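Local coordinates for uncharacterized protein (Legionella longbeachae NSW150, PDB 4JZA) that probably hydrolyses the 3-phosphate of phosphatidylinositol 3-phosphate, a phosphoinositide phosphatase through which the bacterium may alter the lipids of its host cell, at residues Ile6-His11 with Leu145-Pro150; Asp61-Ser66 with Leu115-Ser120; Val160-Glu165 with His354-Leu359. One frame throughout, in Å; residues are numbered along the deposited sequence.

In the fold
Contacts 1 and 3 are buried and belong to the same mixed sheet, whereas contact 2 lies at the surface, on the other side of the chain's centre. Strands 144-150 and 159-166 are neighbours in that sheet, so the two sheet contacts join directly: L149 O and V160 N are 2.7 Å apart, a probable hydrogen bond. Contact 1 pairs parallel strands and contact 3 antiparallel ones, and both rest on backbone bonds flanked by aliphatic side chains. R8, T147, Q162 and D164 share one face, where H604 bonds both T147 OG1 and D164 OD1. Contact 2, about 42 Å from contact 1 between centres, joins two helix ends through aromatic rings and a single weak hydrogen bond.

Contact 1. Residues Ile6-His11 with Leu145-Pro150; sequences IVRVPH and LVTLLP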
# COMPACT_ATOMS: atom_id res chain seq x y z
N ILE A 6 -8.30 20.65 -8.62
CA ILE A 6 -7.12 21.46 -8.63
C ILE A 6 -6.68 21.69 -10.06
O ILE A 6 -6.56 20.74 -10.86
CB ILE A 6 -6.01 20.75 -7.88
CG1 ILE A 6 -6.43 20.59 -6.40
CG2 ILE A 6 -4.72 21.51 -8.03
CD1 ILE A 6 -5.34 20.12 -5.44
N VAL A 7 -6.45 22.94 -10.38
CA VAL A 7 -5.95 23.31 -11.68
C VAL A 7 -4.56 23.86 -11.44
O VAL A 7 -4.38 24.79 -10.67
CB VAL A 7 -6.81 24.38 -12.32
CG1 VAL A 7 -6.19 24.85 -13.62
CG2 VAL A 7 -8.23 23.84 -12.56
N ARG A 8 -3.58 23.22 -12.08
CA ARG A 8 -2.20 23.56 -11.94
C ARG A 8 -1.90 24.41 -13.11
O ARG A 8 -2.19 24.06 -14.26
CB ARG A 8 -1.33 22.31 -11.97
CG ARG A 8 -1.62 21.38 -10.79
CD ARG A 8 -0.84 20.11 -10.88
NE ARG A 8 0.57 20.38 -10.87
CZ ARG A 8 1.39 20.16 -11.90
NH1 ARG A 8 0.97 19.65 -13.07
NH2 ARG A 8 2.66 20.45 -11.78
N VAL A 9 -1.20 25.49 -12.80
CA VAL A 9 -1.05 26.61 -13.67
C VAL A 9 0.40 27.07 -13.60
O VAL A 9 0.92 27.23 -12.55
CB VAL A 9 -2.05 27.63 -13.16
CG1 VAL A 9 -1.48 29.02 -13.08
CG2 VAL A 9 -3.32 27.57 -13.99
N PRO A 10 1.09 27.24 -14.73
CA PRO A 10 2.47 27.62 -14.61
C PRO A 10 2.67 28.89 -13.84
O PRO A 10 1.88 29.82 -13.96
CB PRO A 10 2.93 27.84 -16.06
CG PRO A 10 1.72 27.82 -16.87
CD PRO A 10 0.73 26.99 -16.12
N HIS A 11 3.77 28.91 -13.09
CA HIS A 11 4.11 30.03 -12.27
C HIS A 11 4.28 31.27 -13.12
O HIS A 11 4.95 31.24 -14.15
CB HIS A 11 5.38 29.77 -11.51
CG HIS A 11 5.93 31.00 -10.85
ND1 HIS A 11 5.44 31.48 -9.65
CD2 HIS A 11 6.92 31.84 -11.24
CE1 HIS A 11 6.12 32.57 -9.32
NE2 HIS A 11 7.02 32.81 -10.26
N LEU A 145 -7.75 16.60 -11.11
CA LEU A 145 -6.51 17.26 -11.44
C LEU A 145 -6.54 17.73 -12.85
O LEU A 145 -6.83 16.94 -13.75
CB LEU A 145 -5.39 16.26 -11.31
CG LEU A 145 -4.05 16.90 -11.03
CD1 LEU A 145 -4.01 17.49 -9.63
CD2 LEU A 145 -3.04 15.78 -11.12
N VAL A 146 -6.29 19.02 -13.03
CA VAL A 146 -6.23 19.62 -14.36
C VAL A 146 -4.91 20.33 -14.42
O VAL A 146 -4.54 21.00 -13.48
CB VAL A 146 -7.34 20.67 -14.55
CG1 VAL A 146 -7.21 21.33 -15.91
CG2 VAL A 146 -8.72 20.07 -14.39
N THR A 147 -4.18 20.17 -15.51
CA THR A 147 -2.92 20.88 -15.68
C THR A 147 -2.97 21.73 -16.96
O THR A 147 -3.12 21.25 -18.08
CB THR A 147 -1.70 19.92 -15.69
OG1 THR A 147 -1.61 19.17 -14.44
CG2 THR A 147 -0.41 20.74 -15.90
N LEU A 148 -2.77 23.03 -16.77
CA LEU A 148 -2.83 23.98 -17.86
C LEU A 148 -1.45 24.37 -18.34
O LEU A 148 -0.60 24.79 -17.58
CB LEU A 148 -3.58 25.23 -17.42
CG LEU A 148 -3.75 26.35 -18.44
CD1 LEU A 148 -4.99 27.15 -18.10
CD2 LEU A 148 -2.53 27.25 -18.46
N LEU A 149 -1.24 24.20 -19.64
CA LEU A 149 0.01 24.53 -20.30
C LEU A 149 -0.27 25.48 -21.45
O LEU A 149 -1.17 25.24 -22.25
CB LEU A 149 0.66 23.26 -20.83
CG LEU A 149 2.17 23.24 -20.98
CD1 LEU A 149 2.83 23.80 -19.75
CD2 LEU A 149 2.62 21.81 -21.23
N PRO A 150 0.56 26.62 -21.53
CA PRO A 150 0.30 27.45 -22.71
C PRO A 150 0.98 26.90 -23.96
O PRO A 150 2.17 26.64 -23.95
CB PRO A 150 0.92 28.79 -22.34
CG PRO A 150 2.16 28.39 -21.65
CD PRO A 150 1.68 27.33 -20.73
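R8 lies alongside T147, its bridge partner across two parallel strands, and both side chains leave the sheet on the face that also carries I6 and L145. CB of R8 starts 3.8 Å from V146 O, with CG set anti to its own carbonyl carbon (chi1 -64°). CG of R8 stays 4.0 Å from V146 O, and CD of R8 comes 4.3 Å from CD1 of L145. A bend at chi3 (61°) then turns the guanidinium back toward T147. NH1 of R8 donates to T147 OG1 at 3.0 Å, and the oxygen sits at the edge of the guanidinium, almost in its plane. H604 ND1 is a second hydrogen-bond partner of that OG1, while R8 NH2 bonds S602 O and Y35 makes a cation-pi contact with the guanidinium, so the buried charge is held from several directions. The backbone of R8 is gripped at both ends: its N donates to V146 O, and its O accepts from L148 N at 2.8 Å in a nearly straight bond (176°). V146 N adds a third bond, to I6 O. On the other face CG2 of V7 rests 3.8 Å from CB of V146. At the end of the pairing CD of P10 meets CD2 of L148 at 4.0 Å. This is regular parallel pairing in an alpha/beta sheet, with strand 5-10 between strands 31-35 and 144-150.

Contact 2. Residues Asp61-Ser66 with Leu115-Ser120; sequences DAYPFS and LNWGCS
The backbone O of N116, beside CB of F65 at 3.7 Å, is the best-held polar atom, gripped by one hydrogen bond from ND2 of N69. Across the contact NE1 of W117 donates weakly to Y63 O at 3.4 Å, with an N-H...O angle of 142°. That oxygen lies at the edge of the indole, in its plane. Most of the contact is between rings. The Y63 ring lies on the side of the indole away from F65, only 6° from parallel but slid so far that the two barely overlap. CD2 of Y63 reaches W117 CD1 at 3.6 Å. From the opposite side CB of F65 stands over the five-membered ring of W117, 3.9 Å from its centroid, in a CH-pi contact. With CG between its backbone N and carbonyl carbon (chi1 57°, the crowded position), the phenyl group of F65 turns its edge toward the six-membered ring of W117, the centroids 5.5 Å apart. N116 places OD1 beside both rings: its CG is anti to the backbone N, and OD1 stands 3.1 Å above the plane of the F65 ring, over its centre, also overhanging the rim of the indole. ND2 of N116 approaches CE2 of F65 at 3.4 Å. G118 closes helix 95-116 in a Schellman motif, its N bonded to L115 O. The aromatic cluster ties the end of helix 41-62, whose F56, L59 and I60 touch W117, to the end of helix 95-116. Helix 74-87 borders F65 and N116, and helices 122-140 and 315-325 border Y63.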
# COMPACT_ATOMS: atom_id res chain seq x y z
N ASP A 61 -5.66 5.66 16.09
CA ASP A 61 -7.09 5.81 16.29
C ASP A 61 -7.86 4.54 15.84
O ASP A 61 -8.91 4.26 16.34
CB ASP A 61 -7.61 7.07 15.55
CG ASP A 61 -7.07 8.40 16.14
OD1 ASP A 61 -6.48 8.39 17.24
OD2 ASP A 61 -7.20 9.46 15.49
N ALA A 62 -7.35 3.76 14.91
CA ALA A 62 -8.14 2.65 14.32
C ALA A 62 -7.78 1.30 14.87
O ALA A 62 -8.64 0.45 14.99
CB ALA A 62 -7.94 2.63 12.82
N TYR A 63 -6.51 1.09 15.19
CA TYR A 63 -6.03 -0.24 15.51
C TYR A 63 -5.67 -0.34 17.01
O TYR A 63 -4.71 0.30 17.47
CB TYR A 63 -4.91 -0.65 14.54
CG TYR A 63 -4.54 -2.12 14.54
CD1 TYR A 63 -5.51 -3.12 14.58
CD2 TYR A 63 -3.19 -2.53 14.49
CE1 TYR A 63 -5.17 -4.47 14.61
CE2 TYR A 63 -2.83 -3.90 14.52
CZ TYR A 63 -3.83 -4.86 14.58
OH TYR A 63 -3.56 -6.21 14.60
N PRO A 64 -6.45 -1.14 17.78
CA PRO A 64 -6.11 -1.37 19.19
C PRO A 64 -4.78 -2.08 19.41
O PRO A 64 -4.50 -3.10 18.76
CB PRO A 64 -7.24 -2.28 19.69
CG PRO A 64 -7.69 -3.01 18.47
CD PRO A 64 -7.64 -1.94 17.41
N PHE A 65 -3.98 -1.56 20.34
CA PHE A 65 -2.81 -2.25 20.85
C PHE A 65 -3.14 -2.69 22.26
O PHE A 65 -3.69 -1.91 23.03
CB PHE A 65 -1.59 -1.34 20.85
CG PHE A 65 -1.76 -0.07 21.62
CD1 PHE A 65 -2.47 1.00 21.09
CD2 PHE A 65 -1.16 0.09 22.84
CE1 PHE A 65 -2.60 2.19 21.78
CE2 PHE A 65 -1.27 1.28 23.53
CZ PHE A 65 -2.00 2.33 23.01
N SER A 66 -2.81 -3.93 22.59
CA SER A 66 -2.86 -4.42 23.98
C SER A 66 -2.17 -3.45 25.00
O SER A 66 -1.10 -2.89 24.72
CB SER A 66 -2.21 -5.80 24.02
OG SER A 66 -2.16 -6.28 25.34
N LEU A 115 7.48 -1.29 18.65
CA LEU A 115 7.44 -1.18 20.12
C LEU A 115 6.03 -1.15 20.67
O LEU A 115 5.64 -2.05 21.41
CB LEU A 115 8.11 0.09 20.59
CG LEU A 115 8.02 0.33 22.11
CD1 LEU A 115 8.66 -0.83 22.86
CD2 LEU A 115 8.70 1.63 22.50
N ASN A 116 5.25 -0.12 20.36
CA ASN A 116 3.91 -0.05 20.94
C ASN A 116 2.93 -1.18 20.52
O ASN A 116 2.04 -1.57 21.29
CB ASN A 116 3.28 1.31 20.69
CG ASN A 116 1.93 1.49 21.41
OD1 ASN A 116 0.86 1.57 20.78
ND2 ASN A 116 1.99 1.54 22.74
N TRP A 117 3.07 -1.74 19.33
CA TRP A 117 2.16 -2.81 18.90
C TRP A 117 2.77 -4.19 19.12
O TRP A 117 2.13 -5.20 18.86
CB TRP A 117 1.73 -2.62 17.42
CG TRP A 117 0.51 -1.73 17.27
CD1 TRP A 117 -0.80 -2.14 17.19
CD2 TRP A 117 0.49 -0.30 17.22
NE1 TRP A 117 -1.63 -1.04 17.10
CE2 TRP A 117 -0.86 0.10 17.13
CE3 TRP A 117 1.47 0.67 17.27
CZ2 TRP A 117 -1.24 1.42 17.04
CZ3 TRP A 117 1.10 1.98 17.21
CH2 TRP A 117 -0.26 2.35 17.08
N GLY A 118 4.02 -4.23 19.59
CA GLY A 118 4.65 -5.49 19.95
C GLY A 118 4.81 -6.42 18.78
O GLY A 118 4.46 -7.58 18.88
N CYS A 119 5.37 -5.90 17.70
CA CYS A 119 5.53 -6.63 16.48
C CYS A 119 6.74 -7.54 16.60
O CYS A 119 7.84 -7.05 16.85
CB CYS A 119 5.75 -5.66 15.31
SG CYS A 119 4.36 -4.53 14.90
N SER A 120 6.57 -8.84 16.37
CA SER A 120 7.72 -9.77 16.39
C SER A 120 8.68 -9.45 15.29
O SER A 120 9.86 -9.57 15.49
CB SER A 120 7.32 -11.23 16.26
OG SER A 120 6.11 -11.30 15.53

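Contact 3. Residues Val160-Glu165 with His354-Leu359; sequences VLQVDE and HSLLGL
The carboxylate of D164 lies by the edge of the H354 imidazole, the planes turned 43° apart, where the two residues form a non-hydrogen-bonded pair of the strands. D164 finds its polar partners beyond them: OD1 bonds H604 NE2 and OD2 forms a salt bridge with R374, which would probably keep it ionised. Helix 556-574 covers H354 with L561 and D565. Farther along this face the side chains of L356 and V160 cross obliquely, CD1 of L356 3.8 Å from CG1 of V160, and Q162, paired with L356, sends NE2 out to S602 OG. On the other face CB of L161 meets CB of L357 at 3.8 Å, and CG2 of V163 reaches CD1 of L357 at 4.2 Å. S355 holds OG between its backbone N and carbonyl carbon (chi1 63°), 3.5 Å from CB of V163. OG of S355 donates to a water at 2.6 Å, which in turn donates to OE1 of E165, a carboxylate already paired with K371 and R26. Two backbone bonds join L161 with L357, L161 N lying 2.6 Å from L357 O. Two more join V163 with S355. Such alternation of hydrogen-bonded and non-hydrogen-bonded pairs marks regular antiparallel sheet, here the antiparallel middle of a mixed sheet whose flanking strands run parallel, strands 159-166 and 352-359 being joined across a long excursion, more than half of it helix.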
# COMPACT_ATOMS: atom_id res chain seq x y z
N VAL A 160 -3.31 24.25 -23.54
CA VAL A 160 -3.61 22.84 -23.57
C VAL A 160 -3.87 22.38 -22.15
O VAL A 160 -3.11 22.70 -21.25
CB VAL A 160 -2.48 22.03 -24.23
CG1 VAL A 160 -2.62 20.54 -23.94
CG2 VAL A 160 -2.47 22.27 -25.72
N LEU A 161 -4.95 21.64 -21.96
CA LEU A 161 -5.31 21.14 -20.65
C LEU A 161 -5.23 19.63 -20.63
O LEU A 161 -5.86 18.96 -21.42
CB LEU A 161 -6.74 21.55 -20.30
CG LEU A 161 -6.94 22.78 -19.42
CD1 LEU A 161 -5.99 23.89 -19.81
CD2 LEU A 161 -8.37 23.26 -19.51
N GLN A 162 -4.46 19.11 -19.68
CA GLN A 162 -4.50 17.69 -19.37
C GLN A 162 -5.43 17.56 -18.19
O GLN A 162 -5.31 18.30 -17.21
CB GLN A 162 -3.13 17.19 -19.00
CG GLN A 162 -2.04 17.49 -20.02
CD GLN A 162 -0.75 17.01 -19.46
OE1 GLN A 162 -0.69 15.94 -19.07
NE2 GLN A 162 0.25 17.73 -19.43
N VAL A 163 -6.37 16.63 -18.29
CA VAL A 163 -7.41 16.48 -17.30
C VAL A 163 -7.55 15.05 -16.78
O VAL A 163 -7.66 14.10 -17.58
CB VAL A 163 -8.74 16.87 -17.94
CG1 VAL A 163 -9.90 16.65 -16.99
CG2 VAL A 163 -8.68 18.31 -18.32
N ASP A 164 -7.57 14.86 -15.46
CA ASP A 164 -7.89 13.51 -14.90
C ASP A 164 -8.96 13.61 -13.85
O ASP A 164 -8.76 14.20 -12.80
CB ASP A 164 -6.66 12.78 -14.32
CG ASP A 164 -5.78 12.15 -15.38
OD1 ASP A 164 -5.00 12.88 -16.03
OD2 ASP A 164 -5.84 10.93 -15.58
N GLU A 165 -10.12 13.06 -14.17
CA GLU A 165 -11.27 13.15 -13.30
C GLU A 165 -11.33 11.83 -12.57
O GLU A 165 -11.36 10.77 -13.17
CB GLU A 165 -12.56 13.48 -14.13
CG GLU A 165 -12.67 14.99 -14.50
CD GLU A 165 -13.58 15.39 -15.67
OE1 GLU A 165 -13.65 14.71 -16.72
OE2 GLU A 165 -14.19 16.47 -15.58
N HIS A 354 -9.13 10.24 -18.19
CA HIS A 354 -8.13 11.17 -18.70
C HIS A 354 -8.64 11.73 -19.98
O HIS A 354 -9.08 10.97 -20.85
CB HIS A 354 -6.74 10.50 -18.97
CG HIS A 354 -5.71 11.48 -19.43
ND1 HIS A 354 -5.35 11.61 -20.75
CD2 HIS A 354 -5.02 12.43 -18.75
CE1 HIS A 354 -4.49 12.60 -20.87
NE2 HIS A 354 -4.26 13.11 -19.67
N SER A 355 -8.57 13.05 -20.12
CA SER A 355 -8.95 13.71 -21.36
C SER A 355 -8.01 14.87 -21.61
O SER A 355 -7.24 15.26 -20.74
CB SER A 355 -10.45 14.16 -21.33
OG SER A 355 -10.66 15.11 -20.33
N LEU A 356 -8.09 15.41 -22.81
CA LEU A 356 -7.24 16.47 -23.31
C LEU A 356 -8.10 17.62 -23.87
O LEU A 356 -8.94 17.41 -24.75
CB LEU A 356 -6.35 15.87 -24.40
CG LEU A 356 -5.14 16.70 -24.83
CD1 LEU A 356 -4.13 17.01 -23.71
CD2 LEU A 356 -4.49 15.91 -25.94
N LEU A 357 -7.93 18.82 -23.32
CA LEU A 357 -8.72 19.97 -23.76
C LEU A 357 -7.87 21.14 -24.29
O LEU A 357 -6.85 21.51 -23.71
CB LEU A 357 -9.56 20.52 -22.64
CG LEU A 357 -10.44 19.55 -21.88
CD1 LEU A 357 -11.24 20.35 -20.88
CD2 LEU A 357 -11.37 18.72 -22.76
N GLY A 358 -8.31 21.75 -25.38
CA GLY A 358 -7.75 23.01 -25.80
C GLY A 358 -8.61 24.16 -25.31
O GLY A 358 -9.83 24.06 -25.35
N LEU A 359 -7.95 25.25 -24.92
CA LEU A 359 -8.57 26.46 -24.39
C LEU A 359 -8.01 27.73 -25.11
O LEU A 359 -6.78 27.91 -25.23
CB LEU A 359 -8.32 26.49 -22.88
CG LEU A 359 -8.44 27.71 -21.96
CD1 LEU A 359 -9.20 28.84 -22.56
CD2 LEU A 359 -9.10 27.36 -20.65
O HOH W 1 -11.55 13.81 -18.31